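Local coordinates for phage-like element PBSX protein XepA (Bacillus subtilis, PDB 6IA5), which is a pentameric protein of a prophage lytic cassette, although it does not seem to take part in host cell lysis itself, at the interface of chains A and B. Numbering follows the deposited sequence. Chains: chain A/B, Phage-like element PBSX protein XepA.

The interface of chains A and B. Residues chain A 9-10, 15-17, 19, 29, 31; chain B 6, 8, 18.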
loop_
_atom_site.group_PDB
_atom_site.type_symbol
_atom_site.label_atom_id
_atom_site.label_comp_id
_atom_site.label_asym_id
_atom_site.label_seq_id
_atom_site.Cartn_x
_atom_site.Cartn_y
_atom_site.Cartn_z
ATOM N N PRO A 9 38.839 -23.107 2.043
ATOM C CA PRO A 9 40.058 -22.393 1.663
ATOM C C PRO A 9 40.900 -22.117 2.910
ATOM O O PRO A 9 40.400 -22.189 4.033
ATOM C CB PRO A 9 39.518 -21.073 1.064
ATOM C CG PRO A 9 38.180 -20.882 1.763
ATOM C CD PRO A 9 37.629 -22.290 1.876
ATOM N N LEU A 10 42.171 -21.777 2.681
ATOM C CA LEU A 10 43.090 -21.390 3.734
ATOM C C LEU A 10 43.358 -19.902 3.546
ATOM O O LEU A 10 43.444 -19.452 2.405
ATOM C CB LEU A 10 44.403 -22.182 3.583
ATOM C CG LEU A 10 44.549 -23.583 4.183
ATOM C CD1 LEU A 10 43.253 -24.351 4.397
ATOM C CD2 LEU A 10 45.567 -24.413 3.404
ATOM N N LYS A 15 45.346 -20.684 7.690
ATOM C CA LYS A 15 44.192 -21.048 8.520
ATOM C C LYS A 15 42.959 -21.345 7.667
ATOM O O LYS A 15 42.565 -20.524 6.842
ATOM C CB LYS A 15 43.901 -19.988 9.581
ATOM C CG LYS A 15 45.035 -19.821 10.579
ATOM C CD LYS A 15 44.940 -18.560 11.393
ATOM C CE LYS A 15 46.239 -18.194 12.090
ATOM N NZ LYS A 15 46.710 -19.343 12.905
ATOM N N ALA A 16 42.368 -22.530 7.882
ATOM C CA ALA A 16 41.143 -22.955 7.234
ATOM C C ALA A 16 39.959 -22.182 7.806
ATOM O O ALA A 16 39.962 -21.793 8.972
ATOM C CB ALA A 16 40.949 -24.438 7.427
ATOM N N GLY A 17 38.947 -21.959 6.966
ATOM C CA GLY A 17 37.722 -21.305 7.412
ATOM C C GLY A 17 36.597 -21.583 6.429
ATOM O O GLY A 17 36.862 -21.785 5.243
ATOM N N VAL A 19 34.680 -19.927 4.605
ATOM C CA VAL A 19 34.536 -18.589 4.056
ATOM C C VAL A 19 34.763 -18.657 2.548
ATOM O O VAL A 19 35.272 -19.649 2.029
ATOM C CB VAL A 19 35.482 -17.563 4.708
ATOM C CG1 VAL A 19 35.228 -17.435 6.203
ATOM C CG2 VAL A 19 36.965 -17.857 4.416
ATOM N N PHE A 29 37.046 -11.674 3.281
ATOM C CA PHE A 29 36.431 -12.987 3.464
ATOM C C PHE A 29 34.991 -12.816 3.957
ATOM O O PHE A 29 34.683 -11.869 4.662
ATOM C CB PHE A 29 37.241 -13.815 4.479
ATOM C CG PHE A 29 37.482 -13.070 5.773
ATOM C CD1 PHE A 29 36.547 -13.079 6.799
ATOM C CD2 PHE A 29 38.621 -12.284 5.921
ATOM C CE1 PHE A 29 36.757 -12.326 7.948
ATOM C CE2 PHE A 29 38.850 -11.571 7.092
ATOM C CZ PHE A 29 37.910 -11.569 8.102
ATOM N N THR A 31 31.512 -15.443 5.359
ATOM C CA THR A 31 30.986 -16.767 5.666
ATOM C C THR A 31 29.636 -16.969 4.965
ATOM O O THR A 31 28.666 -16.267 5.270
ATOM C CB THR A 31 30.819 -16.927 7.189
ATOM O OG1 THR A 31 32.107 -16.756 7.796
ATOM C CG2 THR A 31 30.193 -18.247 7.598
ATOM N N TYR B 6 43.414 -13.063 1.540
ATOM C CA TYR B 6 42.869 -12.509 2.774
ATOM C C TYR B 6 43.597 -13.163 3.951
ATOM O O TYR B 6 44.118 -14.277 3.833
ATOM C CB TYR B 6 41.349 -12.716 2.868
ATOM C CG TYR B 6 40.966 -14.175 2.871
ATOM C CD1 TYR B 6 40.967 -14.908 4.050
ATOM C CD2 TYR B 6 40.653 -14.838 1.696
ATOM C CE1 TYR B 6 40.624 -16.254 4.063
ATOM C CE2 TYR B 6 40.339 -16.187 1.692
ATOM C CZ TYR B 6 40.358 -16.905 2.874
ATOM O OH TYR B 6 40.048 -18.236 2.883
ATOM N N PHE B 8 42.888 -13.827 8.227
ATOM C CA PHE B 8 42.031 -13.644 9.386
ATOM C C PHE B 8 42.748 -12.799 10.430
ATOM O O PHE B 8 43.917 -13.058 10.734
ATOM C CB PHE B 8 41.617 -14.991 9.980
ATOM C CG PHE B 8 40.772 -15.831 9.058
ATOM C CD1 PHE B 8 39.751 -15.254 8.306
ATOM C CD2 PHE B 8 40.984 -17.204 8.955
ATOM C CE1 PHE B 8 38.974 -16.036 7.457
ATOM C CE2 PHE B 8 40.189 -17.981 8.122
ATOM C CZ PHE B 8 39.186 -17.395 7.371
ATOM N N ALA B 18 37.141 -15.422 11.656
ATOM C CA ALA B 18 36.645 -14.791 10.434
ATOM C C ALA B 18 35.725 -13.626 10.817
ATOM O O ALA B 18 34.529 -13.658 10.525
ATOM C CB ALA B 18 35.942 -15.819 9.562
HETATM O O HOH W 1 33.199 -14.383 8.105
HETATM O O HOH W 2 40.252 -19.589 5.096
#
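The ring of B:Phe8 points its edge at one face of the A:Phe29 ring. The two planes stand at 82°, with centroids 5.0 Å apart. B:Phe8 CD1 sits over the centre of that face, and B:Phe8 CE1 comes to 3.7 Å from A:Phe29 CG. In return, A:Phe29 CD1 lies at the edge of the B:Phe8 ring, in its plane. The A:Phe29 side chain crosses B:Tyr6 at about a right angle, and its CB rests on one face of the tyrosine ring, toward the rim. Chi1 of 52° puts CG of A:Phe29 between its backbone N and carbonyl carbon, which turns the ring toward B:Phe8 and B:Ala18. A:Phe29 CE1 packs 3.5 Å from B:Ala18 CA.

A:Val19 packs against both aromatic groups of chain B. A:Val19 CG2 meets B:Phe8 CZ tip to tip at 3.7 Å and also touches the phenol end of B:Tyr6. Its CG1 meets the methyl CB of B:Ala18. The far edge of B:Phe8 borders A:Lys15 and A:Ala16: CE2 lies near both carbonyl oxygens and CD2 near A:Lys15 CB.

No direct polar bond crosses this patch; two waters do the linking. Water 2 lies in the plane of the B:Tyr6 ring, 2.6 Å from B:Tyr6 OH. Water 2 also reaches A:Pro9 O at 2.8 Å, and A:Lys15 O. Both carbonyls can only accept, so the water probably accepts the phenol O-H, which would set the rotation of that hydroxyl. Water 1, at the edge of A:Phe29, joins A:Thr31 OG1 to B:Ala18 O.

The site is one patch of the pentamer's subunit interface, apolar in its direct contacts. Chain B supplies N-terminal loop residues; chain A supplies its own N-terminal loop and strand 28-35.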